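Local coordinates for protein hypothetical dTDP-4-dehydrorhamnose 3,5-epimerase (Sulfolobus tokodaii, PDB 2B9U) that probably catalyses the 3,5-epimerisation of dTDP-4-dehydro-6-deoxy-glucose to dTDP-4-dehydro-beta-L-rhamnose, a step in dTDP-L-rhamnose biosynthesis, at residues E136-P139 and P140-R143; I158-D161 and K162-Q165. One frame throughout, in Å; residues are numbered along the deposited sequence.

How the contacts relate
Both contacts are local turns in one chain of the cupin-type jelly roll, in series along it, with centres about 17 Å apart and nearest atoms about 5 Å apart without touching. Contact 1 is a surface turn with no buried residue among those that touch; it leads from the loop after strand 126-133 into strand 142-144. Contact 2 is partly buried, with Ile159 and Asp163 as its inner members, and starts the short helix 161-164. Tight proline-rich turns and a serine-histidine bond mark the first, a serine N-cap and an aliphatic pair the second. Each reaches the second subunit, and the side chains of Lys162 and Tyr137 are about 6 Å apart.

Contact 1: residues E136-P139 and P140-R143; sequences EYSP and PHER
Ser138 and His141 meet through their first torsions: OG of Ser138 stands anti to its own nitrogen (chi1 -179°), while the imidazole lies opposite the carbonyl carbon of His141 (chi1 -55°), and OG reaches ND1 at 2.8 Å in a hydrogen bond that either partner could donate. The serine approaches the ring at its edge, near the plane. The motif is a pair of overlapping tight turns of 3-10 type that deliver the chain into strand 142-144 of the cupin-like jelly roll. Two backbone bonds are the evidence: His141 N donates to Ser138 O at 3.0 Å, and Glu142 N to Pro139 O at 3.2 Å. Pro139 and Pro140 take the two central places of the first turn, where their rings run alongside each other.

Tyr137, predicted to stack on the thymine of the substrate, has Pro139 CD 3.8 Å above the centre of one ring face. Its edge meets the extended Glu142 side chain, whose OE2 lies in the ring plane 3.2 Å from CE1, with the carboxylate turned 69° from the ring. Neighbouring parts hold the loop as well: Gln63 bonds to Ser138 N and Glu136 O, and Lys32 of the second subunit packs on Tyr137. A water bridges the second turn, donating to Pro139 O at 3.0 Å and to Glu142 O at 3.1 Å. That same Glu142 O also accepts from Arg143 NH1 at 3.2 Å, the oxygen lying close to the guanidinium plane.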
# COMPACT_ATOMS: atom_id res chain seq x y z
N GLU A 136 10.31 -8.23 9.52
CA GLU A 136 8.90 -8.28 9.83
C GLU A 136 8.60 -7.89 11.28
O GLU A 136 9.52 -7.69 12.09
CB GLU A 136 8.34 -9.66 9.52
CG GLU A 136 8.38 -10.01 8.05
CD GLU A 136 7.77 -11.37 7.74
OE1 GLU A 136 7.07 -11.95 8.62
OE2 GLU A 136 8.01 -11.85 6.61
N TYR A 137 7.31 -7.76 11.57
CA TYR A 137 6.76 -7.73 12.91
C TYR A 137 7.45 -8.77 13.79
O TYR A 137 7.50 -9.96 13.44
CB TYR A 137 5.28 -8.05 12.81
CG TYR A 137 4.51 -8.15 14.10
CD1 TYR A 137 4.57 -7.16 15.08
CD2 TYR A 137 3.66 -9.23 14.32
CE1 TYR A 137 3.82 -7.25 16.25
CE2 TYR A 137 2.90 -9.33 15.49
CZ TYR A 137 2.98 -8.34 16.44
OH TYR A 137 2.25 -8.46 17.60
N SER A 138 7.99 -8.31 14.91
CA SER A 138 8.66 -9.18 15.87
C SER A 138 8.48 -8.59 17.27
O SER A 138 9.28 -7.75 17.70
CB SER A 138 10.15 -9.34 15.53
OG SER A 138 10.81 -10.21 16.44
N PRO A 139 7.42 -9.01 17.97
CA PRO A 139 7.10 -8.58 19.34
C PRO A 139 8.25 -8.63 20.37
O PRO A 139 8.37 -7.70 21.17
CB PRO A 139 5.96 -9.51 19.75
CG PRO A 139 5.30 -9.86 18.47
CD PRO A 139 6.40 -9.95 17.45
N PRO A 140 9.09 -9.70 20.37
CA PRO A 140 10.19 -9.69 21.34
C PRO A 140 11.15 -8.49 21.20
O PRO A 140 11.78 -8.10 22.19
CB PRO A 140 10.94 -11.00 21.04
CG PRO A 140 9.89 -11.89 20.43
CD PRO A 140 9.08 -10.96 19.59
N HIS A 141 11.22 -7.91 20.00
CA HIS A 141 12.15 -6.82 19.69
C HIS A 141 11.49 -5.42 19.67
O HIS A 141 12.17 -4.41 19.44
CB HIS A 141 12.86 -7.11 18.37
CG HIS A 141 13.56 -8.43 18.34
ND1 HIS A 141 12.89 -9.62 18.14
CD2 HIS A 141 14.87 -8.75 18.48
CE1 HIS A 141 13.76 -10.61 18.16
NE2 HIS A 141 14.97 -10.11 18.36
N GLU A 142 10.18 -5.37 19.90
CA GLU A 142 9.44 -4.11 19.93
C GLU A 142 9.85 -3.25 21.13
O GLU A 142 9.99 -3.76 22.24
CB GLU A 142 7.93 -4.36 19.93
CG GLU A 142 7.34 -4.62 18.54
CD GLU A 142 5.86 -5.04 18.57
OE1 GLU A 142 5.42 -5.73 19.52
OE2 GLU A 142 5.13 -4.67 17.61
N ARG A 143 10.05 -1.96 20.87
CA ARG A 143 10.34 -0.96 21.90
C ARG A 143 9.67 0.37 21.52
O ARG A 143 9.34 0.60 20.35
CB ARG A 143 11.86 -0.76 22.06
CG ARG A 143 12.66 -1.94 22.64
CD ARG A 143 12.21 -2.33 24.07
NE ARG A 143 13.17 -3.21 24.75
CZ ARG A 143 13.29 -4.52 24.53
NH1 ARG A 143 12.53 -5.14 23.63
NH2 ARG A 143 14.20 -5.22 25.21
O HOH W 1 9.01 -6.30 23.72

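Contact 2: residues I158-D161 and K162-Q165; sequences IISD and KDLQ
Ser160 and Leu164 are joined by the first turn of helix 161-164: Leu164 N donates to Ser160 O at 2.9 Å, in the carbonyl plane and with a C=O...N angle of 158°. One residue on, Gln165 N bonds only weakly to Asp161 O, at 3.2 Å. Ser160 itself is still extended, and the helical backbone begins at Asp161.

The side chain of Ser160 turns back on this start. A chi1 of 79° swings OG back over the helix start, where it accepts from Asp163 N at 3.0 Å, the N-H...O angle being 154°. Were the hydroxyl lost, as in an alanine here, Asp163 N would probably be left without its capping acceptor and the first helical turn less firmly fixed. In place of a direct bond from the Asp163 carboxylate back to Ser160 N, a water accepts from Ser160 N at 2.9 Å and donates to Asp163 OD2 at 2.7 Å. The Asp163 carboxylate is also bonded to His61 and Gly59 N.

Ile159 supplies the apolar side: CG1 packs obliquely on Asp163 CB at 3.6 Å, and CG2 lies 3.8 Å from Leu164 CG. From the second subunit, Lys23 bonds to Ile159 O and Arg24 packs on Ser160 and Asp163. A serine N-cap, flanked by an aliphatic pair from the residue before it and the fourth after it, is the N-terminal capping motif with a hydrophobic staple.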
# COMPACT_ATOMS: atom_id res chain seq x y z
N ILE A 158 -6.02 10.85 21.50
CA ILE A 158 -6.53 9.48 21.68
C ILE A 158 -5.38 8.48 21.53
O ILE A 158 -4.69 8.44 20.52
CB ILE A 158 -7.72 9.17 20.73
CG1 ILE A 158 -8.87 10.15 21.00
CG2 ILE A 158 -8.20 7.71 20.86
CD1 ILE A 158 -9.83 10.29 19.84
N ILE A 159 -5.16 7.67 22.55
CA ILE A 159 -3.92 6.93 22.62
C ILE A 159 -4.12 5.61 23.37
O ILE A 159 -4.97 5.52 24.25
CB ILE A 159 -2.81 7.82 23.26
CG1 ILE A 159 -1.44 7.13 23.20
CG2 ILE A 159 -3.20 8.28 24.68
CD1 ILE A 159 -0.26 8.08 23.34
N SER A 160 -3.35 4.60 23.02
CA SER A 160 -3.54 3.27 23.59
C SER A 160 -2.80 3.14 24.92
O SER A 160 -1.83 3.88 25.20
CB SER A 160 -3.04 2.20 22.63
OG SER A 160 -1.63 2.12 22.71
N ASP A 161 -3.28 2.20 25.74
CA ASP A 161 -2.63 1.82 26.99
C ASP A 161 -1.14 1.49 26.78
O ASP A 161 -0.30 1.96 27.53
CB ASP A 161 -3.33 0.60 27.63
CG ASP A 161 -4.69 0.95 28.25
OD1 ASP A 161 -5.11 2.13 28.21
OD2 ASP A 161 -5.33 0.03 28.79
N LYS A 162 -0.84 0.68 25.76
CA LYS A 162 0.55 0.35 25.41
C LYS A 162 1.40 1.59 25.17
O LYS A 162 2.54 1.67 25.64
CB LYS A 162 0.60 -0.54 24.16
CG LYS A 162 0.68 -2.06 24.44
CD LYS A 162 0.37 -2.92 23.20
CE LYS A 162 1.37 -2.72 22.05
NZ LYS A 162 0.83 -3.31 20.76
N ASP A 163 0.83 2.56 24.45
CA ASP A 163 1.58 3.77 24.10
C ASP A 163 1.73 4.71 25.30
O ASP A 163 2.69 5.47 25.39
CB ASP A 163 0.96 4.47 22.88
CG ASP A 163 1.30 3.77 21.56
OD1 ASP A 163 2.11 2.81 21.56
OD2 ASP A 163 0.75 4.17 20.51
N LEU A 164 0.78 4.63 26.23
CA LEU A 164 0.84 5.44 27.45
C LEU A 164 1.93 4.98 28.41
O LEU A 164 2.42 5.78 29.20
CB LEU A 164 -0.51 5.47 28.15
CG LEU A 164 -1.57 6.40 27.58
CD1 LEU A 164 -2.93 5.98 28.09
CD2 LEU A 164 -1.27 7.84 27.98
N GLN A 165 2.31 3.71 28.35
CA GLN A 165 3.35 3.21 29.25
C GLN A 165 4.76 3.23 28.67
O GLN A 165 5.73 2.88 29.37
CB GLN A 165 3.00 1.84 29.82
CG GLN A 165 1.82 1.87 30.84
CD GLN A 165 2.17 2.44 32.23
OE1 GLN A 165 3.22 3.07 32.45
NE2 GLN A 165 1.26 2.22 33.18
O HOH W 2 -1.82 4.89 20.59